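Local coordinates for protein homoserine O-acetyltransferase (PDB 3I1I) that probably transfers an acetyl group from acetyl-CoA to the hydroxyl of L-homoserine, at residues Ser42-Ile47 / Ala146-Val151; Gly69-Leu74 / Met152-Gly157; Val172-Gly177 / Tyr366-Arg371; Glu307-Met312 / Arg371-Phe376; Leu311-Lys316 / Glu341-Glu346. One frame throughout, in Å; residues are numbered along the deposited sequence. Where two conformers were deposited one is given.

Contact 1: residues Ser42-Ile47 / Ala146-Val151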
# COMPACT_ATOMS: atom_id res chain seq x y z
N SER A 42 -16.54 -6.24 42.75
CA SER A 42 -17.46 -5.43 41.97
C SER A 42 -16.79 -4.22 41.35
O SER A 42 -17.46 -3.40 40.74
CB SER A 42 -18.60 -4.94 42.87
OG SER A 42 -18.04 -4.27 43.98
N ASN A 43 -15.48 -4.08 41.50
CA ASN A 43 -14.78 -2.89 41.01
C ASN A 43 -13.75 -3.18 39.89
O ASN A 43 -12.73 -2.51 39.78
CB ASN A 43 -14.11 -2.18 42.19
CG ASN A 43 -13.00 -3.00 42.82
OD1 ASN A 43 -13.01 -4.24 42.71
ND2 ASN A 43 -12.02 -2.32 43.42
N VAL A 44 -14.04 -4.16 39.06
CA VAL A 44 -13.11 -4.57 38.00
C VAL A 44 -13.38 -3.88 36.66
O VAL A 44 -14.51 -3.89 36.15
CB VAL A 44 -13.13 -6.10 37.77
CG1 VAL A 44 -12.06 -6.51 36.73
CG2 VAL A 44 -12.95 -6.85 39.12
N ILE A 45 -12.33 -3.30 36.08
CA ILE A 45 -12.36 -2.71 34.75
C ILE A 45 -11.35 -3.44 33.89
O ILE A 45 -10.17 -3.50 34.24
CB ILE A 45 -12.01 -1.22 34.78
CG1 ILE A 45 -13.02 -0.47 35.67
CG2 ILE A 45 -11.98 -0.66 33.39
CD1 ILE A 45 -12.86 1.10 35.76
N LEU A 46 -11.79 -4.01 32.78
CA LEU A 46 -10.89 -4.67 31.85
C LEU A 46 -10.59 -3.71 30.72
O LEU A 46 -11.51 -3.15 30.15
CB LEU A 46 -11.55 -5.95 31.30
CG LEU A 46 -10.76 -6.72 30.23
CD1 LEU A 46 -9.37 -7.17 30.74
CD2 LEU A 46 -11.59 -7.88 29.69
N ILE A 47 -9.30 -3.48 30.45
CA ILE A 47 -8.79 -2.63 29.37
C ILE A 47 -8.23 -3.55 28.29
O ILE A 47 -7.49 -4.49 28.57
CB ILE A 47 -7.58 -1.76 29.84
CG1 ILE A 47 -7.93 -0.89 31.04
CG2 ILE A 47 -7.06 -0.84 28.71
CD1 ILE A 47 -9.00 0.10 30.83
N ALA A 146 -17.21 -12.25 38.63
CA ALA A 146 -18.44 -12.64 37.94
C ALA A 146 -18.86 -11.55 36.95
O ALA A 146 -19.51 -11.81 35.95
CB ALA A 146 -19.62 -12.94 38.96
N ARG A 147 -18.48 -10.33 37.24
CA ARG A 147 -18.99 -9.18 36.54
C ARG A 147 -17.91 -8.13 36.38
O ARG A 147 -17.07 -7.98 37.28
CB ARG A 147 -20.08 -8.59 37.39
CG ARG A 147 -21.44 -8.99 37.01
CD ARG A 147 -22.42 -8.31 37.93
NE ARG A 147 -23.44 -7.62 37.17
CZ ARG A 147 -24.41 -6.88 37.70
NH1 ARG A 147 -24.50 -6.75 39.03
NH2 ARG A 147 -25.31 -6.30 36.90
N LEU A 148 -17.94 -7.42 35.26
CA LEU A 148 -17.03 -6.31 35.04
C LEU A 148 -17.79 -5.01 35.27
O LEU A 148 -18.87 -4.83 34.77
CB LEU A 148 -16.47 -6.37 33.63
CG LEU A 148 -15.65 -7.62 33.28
CD1 LEU A 148 -15.17 -7.61 31.83
CD2 LEU A 148 -14.49 -7.81 34.26
N HIS A 149 -17.20 -4.09 36.02
CA HIS A 149 -17.78 -2.75 36.18
C HIS A 149 -17.74 -2.05 34.82
O HIS A 149 -18.64 -1.30 34.48
CB HIS A 149 -16.95 -1.94 37.20
CG HIS A 149 -17.54 -0.61 37.56
ND1 HIS A 149 -18.57 -0.46 38.46
CD2 HIS A 149 -17.21 0.64 37.14
CE1 HIS A 149 -18.88 0.82 38.56
NE2 HIS A 149 -18.07 1.51 37.77
N ALA A 150 -16.68 -2.31 34.04
CA ALA A 150 -16.54 -1.79 32.66
C ALA A 150 -15.53 -2.60 31.89
O ALA A 150 -14.60 -3.18 32.48
CB ALA A 150 -16.10 -0.27 32.63
N VAL A 151 -15.74 -2.65 30.57
CA VAL A 151 -14.76 -3.12 29.64
C VAL A 151 -14.55 -2.00 28.59
O VAL A 151 -15.47 -1.34 28.17
CB VAL A 151 -15.19 -4.43 28.96
CG1 VAL A 151 -16.41 -4.21 28.05
CG2 VAL A 151 -14.02 -5.02 28.17
O HOH W 1 -19.80 -2.72 39.82
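Strand 44-48 and the entry to strand 150-154 run parallel, with Ile45 paired to Ala150 and Leu46 to Val151. The tight part is the backbone seam. Leu46 N donates to Ala150 O at 2.9 Å, in the carbonyl plane. One step back, Val44 O receives His149 N at 2.7 Å, bent to 133° at the hydrogen, and only weakly Ala150 N, so a single carbonyl draws in two successive amides. On the side of Leu46 and Val151, Leu148 forks between two neighbours: CD2 meets Val44 CG1 at 3.7 Å, while CD1 reaches Leu46 CB at 4.0 Å. Leu46 and Val151 lie side by side and point the same way, under Trp164 of helix 156-167. Toward Ser42 the packing loosens, and a water takes over. It donates to Ser42 O and lies in the plane of the His149 ring, 2.9 Å from His149 ND1. The ring swings there because His149 CG is anti to the backbone N (chi1 -174°); its other nitrogen, NE2, bonds Leu369 O. Arg147, at the exposed margin, adds little. Adjacent parallel strands with apolar side chains sealed beneath a helix are the central-sheet arrangement of the alpha/beta hydrolase fold.

Contact 2: residues Gly69-Leu74 / Met152-Gly157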
# COMPACT_ATOMS: atom_id res chain seq x y z
N GLY A 69 3.03 3.09 30.41
CA GLY A 69 2.11 2.37 29.55
C GLY A 69 1.22 3.26 28.73
O GLY A 69 1.03 4.42 29.02
N TRP A 70 0.63 2.68 27.71
CA TRP A 70 0.07 3.45 26.60
C TRP A 70 -1.19 4.31 26.92
O TRP A 70 -1.55 5.20 26.15
CB TRP A 70 -0.13 2.53 25.41
CG TRP A 70 -0.93 1.34 25.69
CD1 TRP A 70 -0.47 0.10 25.94
CD2 TRP A 70 -2.36 1.27 25.76
NE1 TRP A 70 -1.52 -0.76 26.16
CE2 TRP A 70 -2.70 -0.06 26.05
CE3 TRP A 70 -3.39 2.20 25.58
CZ2 TRP A 70 -4.04 -0.51 26.18
CZ3 TRP A 70 -4.74 1.76 25.69
CH2 TRP A 70 -5.04 0.41 26.01
N TRP A 71 -1.85 4.04 28.04
CA TRP A 71 -3.00 4.85 28.50
C TRP A 71 -2.75 5.37 29.92
O TRP A 71 -3.71 5.58 30.70
CB TRP A 71 -4.32 4.05 28.42
CG TRP A 71 -5.33 4.54 27.41
CD1 TRP A 71 -5.14 5.48 26.45
CD2 TRP A 71 -6.67 4.06 27.24
NE1 TRP A 71 -6.29 5.65 25.70
CE2 TRP A 71 -7.24 4.77 26.15
CE3 TRP A 71 -7.45 3.08 27.88
CZ2 TRP A 71 -8.54 4.58 25.72
CZ3 TRP A 71 -8.76 2.88 27.45
CH2 TRP A 71 -9.30 3.62 26.38
N ASP A 72 -1.48 5.62 30.24
CA ASP A 72 -1.09 5.99 31.60
C ASP A 72 -1.80 7.23 32.09
O ASP A 72 -2.17 7.32 33.26
CB ASP A 72 0.42 6.19 31.73
CG ASP A 72 0.86 6.34 33.17
OD1 ASP A 72 0.91 5.32 33.92
OD2 ASP A 72 1.11 7.50 33.58
N GLY A 73 -2.02 8.19 31.20
CA GLY A 73 -2.72 9.41 31.56
C GLY A 73 -4.14 9.22 32.05
O GLY A 73 -4.66 10.09 32.75
N LEU A 74 -4.80 8.13 31.65
CA LEU A 74 -6.19 7.82 32.07
C LEU A 74 -6.25 6.97 33.32
O LEU A 74 -7.26 6.98 34.01
CB LEU A 74 -6.94 7.05 30.98
CG LEU A 74 -7.80 7.83 30.00
CD1 LEU A 74 -8.35 6.87 28.94
CD2 LEU A 74 -8.91 8.69 30.69
N MSE A 152 -13.32 -1.80 28.19
CA MSE A 152 -12.99 -0.66 27.36
C MSE A 152 -11.66 -0.80 26.67
O MSE A 152 -10.84 -1.60 27.05
CB MSE A 152 -12.99 0.61 28.18
CG MSE A 152 -12.07 0.57 29.34
SE MSE A 152 -12.44 2.14 30.54
CE MSE A 152 -12.16 3.71 29.20
N GLY A 153 -11.50 0.00 25.62
CA GLY A 153 -10.31 0.03 24.83
C GLY A 153 -10.43 0.94 23.61
O GLY A 153 -11.56 1.30 23.16
N PRO A 154 -9.27 1.35 23.06
CA PRO A 154 -9.26 2.13 21.83
C PRO A 154 -9.03 1.22 20.66
O PRO A 154 -8.25 0.29 20.78
CB PRO A 154 -8.07 3.06 22.02
CG PRO A 154 -7.05 2.18 22.77
CD PRO A 154 -7.94 1.31 23.70
N SER A 155 -9.74 1.47 19.57
CA SER A 155 -9.46 0.84 18.25
C SER A 155 -9.59 -0.68 18.31
O SER A 155 -10.64 -1.15 18.70
CB SER A 155 -8.13 1.30 17.70
OG SER A 155 -7.96 0.91 16.34
N ALA A 156 -8.57 -1.47 17.95
CA ALA A 156 -8.73 -2.94 18.13
C ALA A 156 -9.12 -3.29 19.56
O ALA A 156 -9.87 -4.24 19.78
CB ALA A 156 -7.46 -3.73 17.73
N GLY A 157 -8.65 -2.51 20.52
CA GLY A 157 -9.04 -2.69 21.91
C GLY A 157 -10.54 -2.50 22.11
O GLY A 157 -11.19 -3.24 22.89
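Two consecutive tryptophans of the loop 69-74 close on the end of strand 150-154, and every contact between the two segments is apolar. Trp71 carries most of it. From CB its side chain heads toward the strand, with chi1 at -113°, away from a staggered value, and chi2 at 9°; the indole meets Pro154 tip to tip. In the five-membered ring NE1 donates to Gly354 O. Further along, CZ2 reaches Pro154 CD at 3.9 Å and Pro154 CB at 4.0 Å. CH2, the foremost atom, comes within 3.8 Å of Pro154 CD and also meets the carbonyl carbon of Gly153. CZ3 turns to the selenomethionine Met152, whose methyl CE stands 3.9 Å away. That methyl arrives because Met152 CG occupies the crowded position between N and the carbonyl carbon, and the chain then bends at chi3. Gly153, Ser155 and Gly157 fit the GxSxG pattern of a nucleophile elbow, the sharp strand-to-helix turn of alpha/beta hydrolases; Ser155 OG is hydrogen-bonded to His351 NE2, consistent with a catalytic serine. Pro154, inside this turn, forms a CH-pi contact: its CD lies 4.0 Å from the centroid of the Trp71 six-membered ring, 20° off the normal. Trp70 CZ3 shares that face of Trp71, while Leu74 CD1 covers the opposite one, 3.6 Å above its centre. Trp70, tip to tip with the proline, brings CZ3 to 3.7 Å from Pro154 CG; its NE1 is bonded to Thr54 O.

Contact 3: residues Val172-Gly177 / Tyr366-Arg371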
# COMPACT_ATOMS: atom_id res chain seq x y z
N VAL A 172 -21.21 -7.67 31.73
CA VAL A 172 -20.66 -6.35 31.43
C VAL A 172 -21.62 -5.23 31.83
O VAL A 172 -22.69 -5.07 31.26
CB VAL A 172 -20.32 -6.24 29.93
CG1 VAL A 172 -19.76 -4.85 29.60
CG2 VAL A 172 -19.35 -7.35 29.49
N GLU A 173 -21.24 -4.42 32.79
CA GLU A 173 -22.09 -3.32 33.22
C GLU A 173 -22.03 -2.13 32.28
O GLU A 173 -23.05 -1.44 32.06
CB GLU A 173 -21.72 -2.88 34.62
CG GLU A 173 -21.96 -4.00 35.62
CD GLU A 173 -21.70 -3.60 37.06
OE1 GLU A 173 -21.54 -2.40 37.37
OE2 GLU A 173 -21.68 -4.52 37.89
N ARG A 174 -20.83 -1.91 31.75
CA ARG A 174 -20.52 -0.72 30.99
C ARG A 174 -19.52 -1.06 29.94
O ARG A 174 -18.55 -1.76 30.21
CB ARG A 174 -19.93 0.33 31.88
CG ARG A 174 -20.84 0.80 32.97
CD ARG A 174 -20.14 1.80 33.91
NE ARG A 174 -20.94 2.05 35.09
CZ ARG A 174 -21.12 1.17 36.08
NH1 ARG A 174 -20.53 -0.03 36.07
NH2 ARG A 174 -21.91 1.48 37.09
N MSE A 175 -19.70 -0.53 28.74
CA MSE A 175 -18.69 -0.70 27.69
C MSE A 175 -18.31 0.67 27.12
O MSE A 175 -19.18 1.46 26.82
CB MSE A 175 -19.21 -1.61 26.61
CG MSE A 175 -18.16 -1.99 25.59
SE MSE A 175 -18.19 -0.78 24.06
CE MSE A 175 -19.82 -1.49 23.27
N ILE A 176 -17.03 0.96 27.01
CA ILE A 176 -16.59 2.23 26.44
C ILE A 176 -15.70 1.88 25.27
O ILE A 176 -14.67 1.23 25.43
CB ILE A 176 -15.77 3.09 27.43
CG1 ILE A 176 -16.55 3.36 28.72
CG2 ILE A 176 -15.35 4.41 26.76
CD1 ILE A 176 -15.85 4.31 29.72
N GLY A 177 -16.10 2.30 24.09
CA GLY A 177 -15.40 1.97 22.89
C GLY A 177 -14.83 3.26 22.30
O GLY A 177 -15.59 4.12 21.79
N TYR A 366 -14.81 9.34 33.31
CA TYR A 366 -15.03 9.38 34.75
C TYR A 366 -16.52 9.40 35.08
O TYR A 366 -16.98 8.62 35.86
CB TYR A 366 -14.34 10.62 35.32
CG TYR A 366 -14.61 10.81 36.76
CD1 TYR A 366 -13.95 10.04 37.71
CD2 TYR A 366 -15.58 11.72 37.18
CE1 TYR A 366 -14.24 10.18 39.07
CE2 TYR A 366 -15.86 11.88 38.54
CZ TYR A 366 -15.18 11.12 39.46
OH TYR A 366 -15.48 11.29 40.78
N GLU A 367 -17.26 10.31 34.47
CA GLU A 367 -18.72 10.43 34.68
C GLU A 367 -19.43 9.12 34.33
O GLU A 367 -20.33 8.68 35.03
CB GLU A 367 -19.25 11.61 33.84
CG GLU A 367 -20.78 11.76 33.66
CD GLU A 367 -21.15 12.94 32.68
OE1 GLU A 367 -22.02 12.78 31.79
OE2 GLU A 367 -20.53 14.02 32.78
N PHE A 368 -19.02 8.50 33.23
CA PHE A 368 -19.66 7.29 32.76
C PHE A 368 -19.39 6.09 33.68
O PHE A 368 -20.29 5.30 33.95
CB PHE A 368 -19.19 6.99 31.35
CG PHE A 368 -20.00 5.97 30.66
CD1 PHE A 368 -21.24 6.29 30.17
CD2 PHE A 368 -19.54 4.69 30.49
CE1 PHE A 368 -22.03 5.34 29.51
CE2 PHE A 368 -20.32 3.74 29.83
CZ PHE A 368 -21.56 4.07 29.35
N LEU A 369 -18.18 6.00 34.19
CA LEU A 369 -17.83 4.95 35.15
C LEU A 369 -18.64 5.09 36.45
O LEU A 369 -18.82 4.12 37.17
CB LEU A 369 -16.34 4.97 35.45
CG LEU A 369 -15.46 4.54 34.28
CD1 LEU A 369 -13.98 4.70 34.66
CD2 LEU A 369 -15.80 3.08 33.81
N ASN A 370 -19.14 6.29 36.72
CA ASN A 370 -19.96 6.55 37.88
C ASN A 370 -21.46 6.58 37.65
O ASN A 370 -22.20 6.69 38.58
CB ASN A 370 -19.53 7.88 38.50
CG ASN A 370 -18.22 7.74 39.19
OD1 ASN A 370 -18.12 6.99 40.16
ND2 ASN A 370 -17.18 8.41 38.69
N ARG A 371 -21.93 6.46 36.42
CA ARG A 371 -23.35 6.40 36.19
C ARG A 371 -23.85 4.96 36.46
O ARG A 371 -23.15 3.98 36.18
CB ARG A 371 -23.65 6.84 34.77
CG ARG A 371 -25.08 6.73 34.35
CD ARG A 371 -25.15 6.91 32.86
NE ARG A 371 -24.66 8.24 32.47
CZ ARG A 371 -25.40 9.35 32.53
NH1 ARG A 371 -26.67 9.29 32.93
NH2 ARG A 371 -24.87 10.53 32.16
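Strand 174-177 and the end of helix 366-370 run nearly antiparallel, their axes 160° apart in direction and 9.7 Å apart at closest approach. Arg174 bridges the gap with its aliphatic chain extended from CG to NE. The guanidinium then grips one acceptor side-on: NE and NH2 both donate to Arg371 O, at 3.1 Å from NE and 2.9 Å from NH2, with the oxygen within 9° of the guanidinium plane. NE lies nearly along the C=O axis, whereas NH2 sits above the carbonyl plane. Leu369 O stands over one guanidinium face. The third nitrogen, NH1, forms a salt bridge with Glu173 OE1 (2.9 Å), using the oxygen's anti lone pair, and also donates to His149 O. Deeper in, Phe368 turns its CG anti to the backbone N (chi1 -167°) and meets Ile176 tip to tip, Phe368 CD2 to Ile176 CG1 at 3.7 Å. Ile176 CD1 grazes Leu369 CD2 beside it. The positive charge of Arg174 is probably balanced by Glu173 and by the carbonyls it meets. Because both donors converge on Arg371 O, just beyond the C-terminal end of helix 362-370, the guanidinium ties the helix's exit to the sheet, and probably benefits from the negative end of the helix dipole.

Contact 4: residues Glu307-Met312 / Arg371-Phe376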
# COMPACT_ATOMS: atom_id res chain seq x y z
N GLU A 307 -26.52 -5.52 26.93
CA GLU A 307 -27.28 -4.97 28.07
C GLU A 307 -26.43 -3.95 28.87
O GLU A 307 -26.93 -3.34 29.79
CB GLU A 307 -27.81 -6.08 28.99
CG GLU A 307 -28.65 -7.19 28.27
CD GLU A 307 -29.95 -6.67 27.57
OE1 GLU A 307 -30.48 -5.65 28.01
OE2 GLU A 307 -30.47 -7.31 26.60
N ALA A 308 -25.17 -3.76 28.50
CA ALA A 308 -24.31 -2.77 29.16
C ALA A 308 -24.79 -1.36 28.84
O ALA A 308 -25.40 -1.13 27.80
CB ALA A 308 -22.89 -2.94 28.70
N ASN A 309 -24.52 -0.41 29.73
CA ASN A 309 -24.57 1.01 29.37
C ASN A 309 -23.46 1.19 28.37
O ASN A 309 -22.37 0.72 28.64
CB ASN A 309 -24.27 1.89 30.60
CG ASN A 309 -25.45 2.07 31.54
OD1 ASN A 309 -26.44 1.39 31.44
ND2 ASN A 309 -25.33 3.02 32.45
N VAL A 310 -23.71 1.81 27.23
CA VAL A 310 -22.68 1.91 26.17
C VAL A 310 -22.28 3.36 25.89
O VAL A 310 -23.15 4.22 25.72
CB VAL A 310 -23.16 1.24 24.84
CG1 VAL A 310 -22.29 1.67 23.63
CG2 VAL A 310 -23.20 -0.30 25.00
N LEU A 311 -20.96 3.62 25.86
CA LEU A 311 -20.38 4.92 25.51
C LEU A 311 -19.38 4.75 24.35
O LEU A 311 -18.39 4.03 24.48
CB LEU A 311 -19.66 5.56 26.71
CG LEU A 311 -18.98 6.94 26.47
CD1 LEU A 311 -20.00 8.06 25.97
CD2 LEU A 311 -18.24 7.44 27.70
N MSE A 312 -19.66 5.39 23.21
CA MSE A 312 -18.74 5.38 22.06
C MSE A 312 -18.06 6.78 21.96
O MSE A 312 -18.74 7.84 22.03
CB MSE A 312 -19.49 5.06 20.77
CG MSE A 312 -20.25 3.71 20.67
SE MSE A 312 -19.05 2.21 20.95
CE MSE A 312 -18.29 2.26 19.14
N ARG A 371 -21.93 6.46 36.42
CA ARG A 371 -23.35 6.40 36.19
C ARG A 371 -23.85 4.96 36.46
O ARG A 371 -23.15 3.98 36.18
CB ARG A 371 -23.65 6.84 34.77
CG ARG A 371 -25.08 6.73 34.35
CD ARG A 371 -25.15 6.91 32.86
NE ARG A 371 -24.66 8.24 32.47
CZ ARG A 371 -25.40 9.35 32.53
NH1 ARG A 371 -26.67 9.29 32.93
NH2 ARG A 371 -24.87 10.53 32.16
N LYS A 372 -25.07 4.85 36.99
CA LYS A 372 -25.63 3.55 37.34
C LYS A 372 -26.11 2.77 36.10
O LYS A 372 -26.49 3.35 35.09
CB LYS A 372 -26.79 3.72 38.33
CG LYS A 372 -28.10 4.19 37.71
CD LYS A 372 -29.18 4.42 38.78
CE LYS A 372 -30.58 4.34 38.17
NZ LYS A 372 -30.97 2.91 37.87
N VAL A 373 -26.08 1.46 36.22
CA VAL A 373 -26.46 0.56 35.14
C VAL A 373 -27.97 0.65 34.92
O VAL A 373 -28.75 0.61 35.86
CB VAL A 373 -25.99 -0.88 35.42
CG1 VAL A 373 -26.45 -1.88 34.27
CG2 VAL A 373 -24.47 -0.86 35.60
N SER A 374 -28.36 0.77 33.65
CA SER A 374 -29.74 1.11 33.28
C SER A 374 -30.60 -0.16 33.19
O SER A 374 -31.70 -0.18 33.71
CB SER A 374 -29.79 1.90 31.96
OG SER A 374 -30.91 1.54 31.18
N SER A 375 -30.05 -1.19 32.55
CA SER A 375 -30.70 -2.50 32.47
C SER A 375 -30.45 -3.31 33.76
O SER A 375 -29.82 -2.82 34.69
CB SER A 375 -30.16 -3.27 31.24
OG SER A 375 -28.94 -3.95 31.54
N PHE A 376 -30.94 -4.54 33.81
CA PHE A 376 -30.51 -5.51 34.85
C PHE A 376 -29.38 -6.39 34.24
O PHE A 376 -28.32 -6.61 34.83
CB PHE A 376 -31.71 -6.35 35.33
CG PHE A 376 -32.93 -5.51 35.73
CD1 PHE A 376 -33.86 -5.10 34.78
CD2 PHE A 376 -33.12 -5.12 37.06
CE1 PHE A 376 -34.95 -4.32 35.14
CE2 PHE A 376 -34.22 -4.33 37.43
CZ PHE A 376 -35.13 -3.93 36.46
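The carboxamide of Asn309 is the flat group that holds the chain tail, and it works through its rim. At one corner OD1 accepts from Ser374 N at 3.0 Å, on a lone pair in the carbonyl plane. At the other corner ND2 donates to Lys372 O at 2.9 Å; the acceptor stays within 20° of the amide plane, although the donor stands 44° out of the Lys372 carbonyl plane. The amide thus spans Val373, gripping the backbone before and after it, and its position follows from CG lying anti to the carbonyl carbon (chi1 -80°). The ND2 side is also flanked by the aliphatic part of Arg371, with CD 3.9 Å from Asn309 ND2. In the fold, Asn309 opens strand 309-313 of the central alpha/beta hydrolase sheet, while 371-376 is the irregular segment that follows helix 362-370, and it is joined to the strand's start by side-chain bonds. Two residues upstream of Asn309 the roles reverse, and a side chain of the tail reaches the backbone of the strand's approach: Ser375 OG, in the crowded position between N and the carbonyl carbon, donates to Glu307 O at 2.7 Å, in plane and on a lone pair. Its neighbour atom Ser375 CB faces the bent Glu307 side chain, 4.0 Å from Glu307 OE1.

Contact 5: residues Leu311-Lys316 / Glu341-Glu346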
# COMPACT_ATOMS: atom_id res chain seq x y z
N LEU A 311 -20.96 3.62 25.86
CA LEU A 311 -20.38 4.92 25.51
C LEU A 311 -19.38 4.75 24.35
O LEU A 311 -18.39 4.03 24.48
CB LEU A 311 -19.66 5.56 26.71
CG LEU A 311 -18.98 6.94 26.47
CD1 LEU A 311 -20.00 8.06 25.97
CD2 LEU A 311 -18.24 7.44 27.70
N MSE A 312 -19.66 5.39 23.21
CA MSE A 312 -18.74 5.38 22.06
C MSE A 312 -18.06 6.78 21.96
O MSE A 312 -18.74 7.84 22.03
CB MSE A 312 -19.49 5.06 20.77
CG MSE A 312 -20.25 3.71 20.67
SE MSE A 312 -19.05 2.21 20.95
CE MSE A 312 -18.29 2.26 19.14
N ILE A 313 -16.73 6.77 21.83
CA ILE A 313 -15.92 7.98 21.77
C ILE A 313 -15.10 7.97 20.48
O ILE A 313 -13.96 7.53 20.46
CB ILE A 313 -15.00 8.09 22.98
CG1 ILE A 313 -15.80 7.98 24.28
CG2 ILE A 313 -14.20 9.42 22.97
CD1 ILE A 313 -14.85 7.95 25.57
N PRO A 314 -15.72 8.40 19.37
CA PRO A 314 -15.00 8.53 18.12
C PRO A 314 -14.34 9.92 17.99
O PRO A 314 -14.67 10.86 18.71
CB PRO A 314 -16.10 8.39 17.09
CG PRO A 314 -17.24 9.04 17.70
CD PRO A 314 -17.15 8.68 19.17
N CYS A 315 -13.42 10.01 17.05
CA CYS A 315 -12.83 11.24 16.67
C CYS A 315 -13.30 11.58 15.28
O CYS A 315 -13.10 10.80 14.34
CB CYS A 315 -11.30 11.13 16.66
SG CYS A 315 -10.57 12.78 16.31
N LYS A 316 -13.86 12.76 15.15
CA LYS A 316 -14.40 13.26 13.89
C LYS A 316 -13.41 13.28 12.71
O LYS A 316 -13.82 13.15 11.56
CB LYS A 316 -14.88 14.66 14.11
CG LYS A 316 -15.52 15.32 12.89
CD LYS A 316 -16.15 16.63 13.34
CE LYS A 316 -17.41 16.95 12.56
NZ LYS A 316 -17.00 17.47 11.25
N GLU A 341 -24.65 6.26 24.23
CA GLU A 341 -24.32 7.62 23.80
C GLU A 341 -23.00 7.68 23.03
O GLU A 341 -22.12 6.82 23.20
CB GLU A 341 -24.33 8.62 24.97
CG GLU A 341 -23.35 8.36 26.11
CD GLU A 341 -23.41 9.45 27.27
OE1 GLU A 341 -23.33 10.68 26.98
OE2 GLU A 341 -23.54 9.04 28.46
N VAL A 342 -22.90 8.69 22.16
CA VAL A 342 -21.68 9.03 21.44
C VAL A 342 -21.15 10.31 22.07
O VAL A 342 -21.89 11.24 22.31
CB VAL A 342 -21.91 9.35 19.94
CG1 VAL A 342 -20.58 9.72 19.29
CG2 VAL A 342 -22.58 8.16 19.21
N TYR A 343 -19.86 10.33 22.38
CA TYR A 343 -19.19 11.55 22.76
C TYR A 343 -18.04 11.70 21.78
O TYR A 343 -17.06 10.97 21.85
CB TYR A 343 -18.70 11.42 24.17
CG TYR A 343 -18.03 12.63 24.73
CD1 TYR A 343 -18.78 13.69 25.24
CD2 TYR A 343 -16.64 12.71 24.79
CE1 TYR A 343 -18.15 14.80 25.78
CE2 TYR A 343 -16.01 13.80 25.32
CZ TYR A 343 -16.76 14.83 25.82
OH TYR A 343 -16.12 15.90 26.35
N GLU A 344 -18.22 12.60 20.82
CA GLU A 344 -17.29 12.80 19.71
C GLU A 344 -16.25 13.85 20.02
O GLU A 344 -16.57 14.96 20.39
CB GLU A 344 -18.03 13.20 18.43
CG GLU A 344 -17.10 13.26 17.23
CD GLU A 344 -17.84 13.20 15.90
OE1 GLU A 344 -18.86 13.88 15.77
OE2 GLU A 344 -17.40 12.49 14.99
N ILE A 345 -14.99 13.49 19.87
CA ILE A 345 -13.91 14.44 20.02
C ILE A 345 -13.37 14.90 18.66
O ILE A 345 -13.62 14.27 17.61
CB ILE A 345 -12.74 13.85 20.85
CG1 ILE A 345 -12.07 12.67 20.14
CG2 ILE A 345 -13.24 13.46 22.30
CD1 ILE A 345 -10.97 12.02 20.99
N GLU A 346 -12.62 15.99 18.71
CA GLU A 346 -11.98 16.60 17.54
C GLU A 346 -10.52 16.87 17.80
O GLU A 346 -10.15 17.38 18.83
CB GLU A 346 -12.65 17.90 17.19
CG GLU A 346 -14.16 17.74 17.06
CD GLU A 346 -14.81 18.71 16.07
OE1 GLU A 346 -14.24 19.00 14.97
OE2 GLU A 346 -15.93 19.15 16.41
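Leu311 sends its CG anti to the backbone N, and chi2 of 58° then turns CD1 back across the neighbouring strand to touch Glu341 CG at 3.4 Å. Glu341 holds CG in the crowded position between N and the carbonyl carbon, its chain extended beyond, so its methylene meets the leucine while OE1 pairs with Lys364 and OE2 with Tyr339. The selenomethionine Met312 behaves differently: bent at chi2 and chi3, it leads away from the pair toward helix 324-335. On that same side Val342 CG1, anti to N, packs at about a right angle against Pro314, 3.6 Å from its CD. The segments begin on strands 309-313 and 340-342, the parallel strands of a beta-alpha-beta unit in the alpha/beta hydrolase sheet, connected through helix 324-335, with 340-342 outermost in this chain. Their backbone bonds are straight: Met312 N to Glu341 O measures 2.8 Å at 174°, and Tyr343 N to Met312 O is equally short. Pairing carries on past the regular strands, Ile345 N donating to Pro314 O and Lys316 N to Ile345 O. Ile345 adopts the crowded rotamer for CG1 (chi1 66°), which sets that atom 3.9 Å from Cys315 CB, while its CG2 lies 4.2 Å from Ile313 CG2. At the exposed end Lys316 and Glu346 lie side by side, but the lysine touches through its carbon chain, Lys316 CD to Glu346 OE1 at 3.5 Å; it bends at chi3 and chi4, and NZ makes no ion pair with Glu346. Glu344 crosses Lys316 obliquely, its carboxylate bonded to Ser323 and Tyr327.

Overall arrangement
All five contacts reach one mixed sheet, in which strands 44-48, 150-154, 174-178, 309-313 and 340-342 follow one another side by side. Contacts 1 and 2 share strand 150-154, at its start and its end, with centres about 15 Å apart, and their segments alternate along the chain. Contacts 3 and 4, centres about 7 Å apart, share Arg371, where helix 362-370 passes into the C-terminal tail; contacts 4 and 5 both use strand 309-313. The centres of contacts 1 and 5 are farthest apart, at about 22 Å. Contact 1 closes before contact 3 opens, yet the two touch across neighbouring strands. The C-terminal helix and tail thus bind the starts of neighbouring strands, while the probable nucleophile, Ser155, follows the far end of 150-154.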